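Local structure of uncharacterized protein AF_0941 (Archaeoglobus fulgidus, 1YOZ) at residues G53-K57 against E58-R62; K95-P99 against E100-E104. The protein is of unknown function but folds as an all-helical chain of the AF0941-like family and forms an assembly of two copies. One frame throughout, in Å; residues are numbered along the deposited sequence.

Interaction 1: G53-K57 against E58-R62; sequences GKAEK and EEVQR
The carbonyl of Glu56 opens helix 57-73 by taking the amide of Val60, with Val60 N 3.1 Å from Glu56 O, an N-H...O angle of 163° and the donor nearly in line with the C=O bond. The amide of Glu59 also leans on this oxygen, but its bond is strongly bent and weak. Just ahead of the cap, the methyl of Ala55 points at the first turn, where Ala55 CB lies 3.8 Å from Val60 CG1 and 4.1 Å from Glu59 CB. Val60 sets CG1 beside its own backbone N (chi1 -62°), the branch that meets Ala55. A small alanine and a branched valine suit this apolar corner, which Leu4, Ile46 and Tyr50 of the same chain also line.

Next to this corner the side chain of Glu56 slants across that of Glu59, and Glu56 OE1 comes within 3.1 Å of Glu59 CG. Their carboxylate planes are almost parallel, 5° apart, and Glu56 OE1 lies 4.4 Å from Glu59 OE2, a closeness of like charges that is probably unfavourable. Glu59 is buried, and its acid is satisfied elsewhere: OE1 accepts from the backbone amides of Met3 and Leu4, and OE2 bonds to His2 ND1. It thus fastens the N-terminal segment to the helix. Lys57, at the first helical position, forms a salt bridge with Glu115 near the C-terminus.

With Glu56 as N-cap, the apolar pair Ala55 and Val60 holds the positions of a hydrophobic staple, a motif of helix N-termini, here a slight one because Ala55 offers a single methyl.

Interaction 2: K95-P99 against E100-E104; sequences KKLDP and EVINE
A hydrophobic staple marks the start of helix 99-113: Leu97, just before the N-cap Asp98, packs on Ile102, the fourth residue of the helix. Leu97 CD2 lies 3.6 Å from Ile102 CD1, the two side chains crossing at about a right angle. Leu97 swings CG away from its backbone N (chi1 179°), which carries its branch to the helix, while its other methyl, CD1, stands 4.3 Å from Val101 CG1. Leu75 and Phe79 of helix 75-88 also touch Leu97.

Two amides share the carbonyl of Asp98. Ile102 N, 3.2 Å from Asp98 O, approaches almost straight, whereas Val101 N, 2.8 Å from it, sits well above the carbonyl plane. Pro99 suits the first turn, where its missing N-H costs no helical bond, and its own carbonyl receives Asn103 N.

Glu100 bends back at chi2 (66°) to bring OE1 within 3.3 Å of Asp98 CB. Asp98 OD1 is then 4.3 Å from Glu100 OE1, but a salt bridge from Lys96 NZ to Asp98 OD1 (3.0 Å) probably offsets their repulsion. Although the Asp98 carboxylate makes no capping bond, two acidic groups beside the positive end of the helix dipole would be expected to favour this helix start electrostatically.

In the fold
Interactions 1 and 2 come in series along the chain, each at the point where a loop enters a helix: 57-73 for the first, 99-113 for the second. Their centres are 28 Å apart on opposite sides of the chain's centre, and their nearest atoms are about 16 Å apart, so they do not touch. Helix 32-51 is their common neighbour. Val60 meets it near its end, at Ile46 and Tyr50, whereas Val101 and Glu104 meet its beginning, at Gln32 and Phe36. The two helix starts therefore pack at either end of one long helix. Interaction 1 alone reaches the second subunit, where Arg62 forms a salt bridge with Asp11 of that chain.

Interaction 1: G53-K57 against E58-R62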
loop_
_atom_site.group_PDB
_atom_site.type_symbol
_atom_site.label_atom_id
_atom_site.label_comp_id
_atom_site.label_asym_id
_atom_site.label_seq_id
_atom_site.Cartn_x
_atom_site.Cartn_y
_atom_site.Cartn_z
ATOM N N GLY B 53 4.149 18.363 13.423
ATOM C CA GLY B 53 3.304 19.164 12.562
ATOM C C GLY B 53 3.540 18.992 11.071
ATOM O O GLY B 53 3.073 19.797 10.262
ATOM N N LYS B 54 4.238 17.934 10.686
ATOM C CA LYS B 54 4.470 17.693 9.255
ATOM C C LYS B 54 3.304 16.953 8.634
ATOM O O LYS B 54 3.093 17.058 7.455
ATOM C CB LYS B 54 5.775 16.952 9.026
ATOM C CG LYS B 54 6.962 17.718 9.554
ATOM C CD LYS B 54 8.219 16.893 9.501
ATOM C CE LYS B 54 9.427 17.798 9.626
ATOM N NZ LYS B 54 10.586 17.027 10.123
ATOM N N ALA B 55 2.535 16.233 9.431
ATOM C CA ALA B 55 1.339 15.587 8.928
ATOM C C ALA B 55 0.189 15.822 9.876
ATOM O O ALA B 55 0.352 15.716 11.093
ATOM C CB ALA B 55 1.573 14.071 8.736
ATOM N N GLU B 56 -0.977 16.112 9.293
ATOM C CA GLU B 56 -2.227 16.289 10.010
ATOM C C GLU B 56 -2.737 14.974 10.541
ATOM O O GLU B 56 -2.316 13.916 10.068
ATOM C CB GLU B 56 -3.240 16.820 9.042
ATOM C CG GLU B 56 -2.598 17.674 7.972
ATOM C CD GLU B 56 -3.065 17.277 6.590
ATOM O OE1 GLU B 56 -2.220 16.762 5.811
ATOM O OE2 GLU B 56 -4.280 17.470 6.301
ATOM N N LYS B 57 -3.679 15.030 11.483
ATOM C CA LYS B 57 -4.119 13.814 12.171
ATOM C C LYS B 57 -4.781 12.826 11.202
ATOM O O LYS B 57 -4.702 11.621 11.377
ATOM C CB LYS B 57 -5.003 14.131 13.404
ATOM C CG LYS B 57 -6.502 13.895 13.252
ATOM C CD LYS B 57 -7.281 14.191 14.538
ATOM C CE LYS B 57 -6.891 13.238 15.650
ATOM N NZ LYS B 57 -7.428 11.870 15.378
ATOM N N GLU B 58 -5.434 13.356 10.181
ATOM C CA GLU B 58 -6.166 12.511 9.216
ATOM C C GLU B 58 -5.192 11.828 8.229
ATOM O O GLU B 58 -5.502 10.738 7.746
ATOM C CB GLU B 58 -7.171 13.346 8.457
ATOM C CG GLU B 58 -8.603 12.813 8.430
ATOM C CD GLU B 58 -9.609 13.954 8.434
ATOM O OE1 GLU B 58 -9.475 14.867 9.292
ATOM O OE2 GLU B 58 -10.525 13.961 7.585
ATOM N N GLU B 59 -4.037 12.458 7.951
ATOM C CA GLU B 59 -2.982 11.799 7.177
ATOM C C GLU B 59 -2.376 10.677 7.988
ATOM O O GLU B 59 -2.104 9.610 7.454
ATOM C CB GLU B 59 -1.812 12.714 6.792
ATOM C CG GLU B 59 -1.982 13.664 5.645
ATOM C CD GLU B 59 -1.932 13.024 4.296
ATOM O OE1 GLU B 59 -0.850 12.625 3.805
ATOM O OE2 GLU B 59 -2.984 12.989 3.694
ATOM N N VAL B 60 -2.057 10.920 9.265
ATOM C CA VAL B 60 -1.457 9.826 9.993
ATOM C C VAL B 60 -2.458 8.732 10.288
ATOM O O VAL B 60 -2.059 7.593 10.367
ATOM C CB VAL B 60 -0.669 10.229 11.280
ATOM C CG1 VAL B 60 0.525 11.162 10.932
ATOM C CG2 VAL B 60 -1.603 10.811 12.311
ATOM N N GLN B 61 -3.740 9.079 10.449
ATOM C CA GLN B 61 -4.835 8.089 10.594
ATOM C C GLN B 61 -4.964 7.178 9.369
ATOM O O GLN B 61 -5.168 6.011 9.487
ATOM C CB GLN B 61 -6.179 8.809 10.742
ATOM C CG GLN B 61 -6.395 9.526 12.079
ATOM C CD GLN B 61 -7.771 10.193 12.141
ATOM O OE1 GLN B 61 -8.133 11.034 11.300
ATOM N NE2 GLN B 61 -8.551 9.796 13.120
ATOM N N ARG B 62 -4.877 7.763 8.193
ATOM C CA ARG B 62 -4.799 7.000 6.941
ATOM C C ARG B 62 -3.584 6.070 6.935
ATOM O O ARG B 62 -3.721 4.883 6.727
ATOM C CB ARG B 62 -4.752 8.015 5.800
ATOM C CG ARG B 62 -4.961 7.423 4.415
ATOM C CD ARG B 62 -3.632 7.161 3.748
ATOM N NE ARG B 62 -3.844 6.794 2.352
ATOM C CZ ARG B 62 -2.911 6.835 1.405
ATOM N NH1 ARG B 62 -1.658 7.177 1.713
ATOM N NH2 ARG B 62 -3.234 6.448 0.164
#

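Interaction 2: K95-P99 against E100-E104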
loop_
_atom_site.group_PDB
_atom_site.type_symbol
_atom_site.label_atom_id
_atom_site.label_comp_id
_atom_site.label_asym_id
_atom_site.label_seq_id
_atom_site.Cartn_x
_atom_site.Cartn_y
_atom_site.Cartn_z
ATOM N N LYS B 95 13.449 -19.432 7.410
ATOM C CA LYS B 95 12.709 -18.627 8.402
ATOM C C LYS B 95 11.224 -18.748 8.060
ATOM O O LYS B 95 10.859 -18.973 6.890
ATOM C CB LYS B 95 13.093 -17.153 8.305
ATOM C CG LYS B 95 14.555 -16.815 8.587
ATOM C CD LYS B 95 14.589 -15.578 9.413
ATOM C CE LYS B 95 15.956 -14.965 9.567
ATOM N NZ LYS B 95 17.087 -15.931 9.549
ATOM N N LYS B 96 10.383 -18.592 9.078
ATOM C CA LYS B 96 8.920 -18.509 8.920
ATOM C C LYS B 96 8.314 -17.445 9.861
ATOM O O LYS B 96 8.975 -16.944 10.771
ATOM C CB LYS B 96 8.263 -19.878 9.127
ATOM C CG LYS B 96 8.922 -20.692 10.216
ATOM C CD LYS B 96 8.264 -22.066 10.435
ATOM C CE LYS B 96 6.897 -21.919 11.185
ATOM N NZ LYS B 96 6.908 -21.004 12.420
ATOM N N LEU B 97 7.052 -17.089 9.607
ATOM C CA LEU B 97 6.411 -15.984 10.322
ATOM C C LEU B 97 5.245 -16.561 11.115
ATOM O O LEU B 97 4.297 -17.065 10.524
ATOM C CB LEU B 97 5.894 -14.950 9.318
ATOM C CG LEU B 97 5.140 -13.675 9.737
ATOM C CD1 LEU B 97 5.906 -12.784 10.721
ATOM C CD2 LEU B 97 4.738 -12.898 8.491
ATOM N N ASP B 98 5.330 -16.510 12.436
ATOM C CA ASP B 98 4.241 -17.012 13.296
ATOM C C ASP B 98 2.929 -16.209 13.112
ATOM O O ASP B 98 2.942 -14.988 13.214
ATOM C CB ASP B 98 4.666 -16.926 14.767
ATOM C CG ASP B 98 5.748 -17.910 15.117
ATOM O OD1 ASP B 98 5.888 -18.908 14.367
ATOM O OD2 ASP B 98 6.449 -17.701 16.149
ATOM N N PRO B 99 1.802 -16.894 12.810
ATOM C CA PRO B 99 0.495 -16.231 12.874
ATOM C C PRO B 99 0.285 -15.382 14.121
ATOM O O PRO B 99 -0.296 -14.285 14.039
ATOM C CB PRO B 99 -0.500 -17.399 12.841
ATOM C CG PRO B 99 0.221 -18.449 11.936
ATOM C CD PRO B 99 1.706 -18.287 12.322
ATOM N N GLU B 100 0.764 -15.869 15.265
ATOM C CA GLU B 100 0.653 -15.105 16.508
ATOM C C GLU B 100 1.423 -13.793 16.407
ATOM O O GLU B 100 1.038 -12.803 17.014
ATOM C CB GLU B 100 1.146 -15.915 17.718
ATOM C CG GLU B 100 0.523 -17.296 17.874
ATOM C CD GLU B 100 0.895 -18.294 16.748
ATOM O OE1 GLU B 100 2.077 -18.312 16.303
ATOM O OE2 GLU B 100 -0.011 -19.055 16.306
ATOM N N VAL B 101 2.544 -13.782 15.674
ATOM C CA VAL B 101 3.358 -12.552 15.599
ATOM C C VAL B 101 2.617 -11.495 14.732
ATOM O O VAL B 101 2.484 -10.341 15.110
ATOM C CB VAL B 101 4.839 -12.845 15.180
ATOM C CG1 VAL B 101 5.620 -11.510 14.800
ATOM C CG2 VAL B 101 5.542 -13.556 16.313
ATOM N N ILE B 102 2.099 -11.930 13.594
ATOM C CA ILE B 102 1.193 -11.105 12.785
ATOM C C ILE B 102 0.119 -10.470 13.651
ATOM O O ILE B 102 -0.049 -9.253 13.619
ATOM C CB ILE B 102 0.598 -11.888 11.590
ATOM C CG1 ILE B 102 1.734 -12.376 10.697
ATOM C CG2 ILE B 102 -0.432 -11.035 10.773
ATOM C CD1 ILE B 102 1.318 -13.174 9.513
ATOM N N ASN B 103 -0.605 -11.291 14.423
ATOM C CA ASN B 103 -1.629 -10.760 15.335
ATOM C C ASN B 103 -1.076 -9.726 16.292
ATOM O O ASN B 103 -1.723 -8.710 16.513
ATOM C CB ASN B 103 -2.422 -11.864 16.091
ATOM C CG ASN B 103 -3.004 -12.904 15.149
ATOM O OD1 ASN B 103 -3.124 -12.666 13.957
ATOM N ND2 ASN B 103 -3.369 -14.071 15.683
ATOM N N GLU B 104 0.092 -9.982 16.889
ATOM C CA GLU B 104 0.618 -9.044 17.893
ATOM C C GLU B 104 1.061 -7.714 17.274
ATOM O O GLU B 104 0.981 -6.698 17.927
ATOM C CB GLU B 104 1.797 -9.623 18.664
ATOM C CG GLU B 104 1.427 -10.663 19.718
ATOM C CD GLU B 104 2.517 -11.720 19.889
ATOM O OE1 GLU B 104 3.718 -11.397 19.678
ATOM O OE2 GLU B 104 2.164 -12.879 20.242
#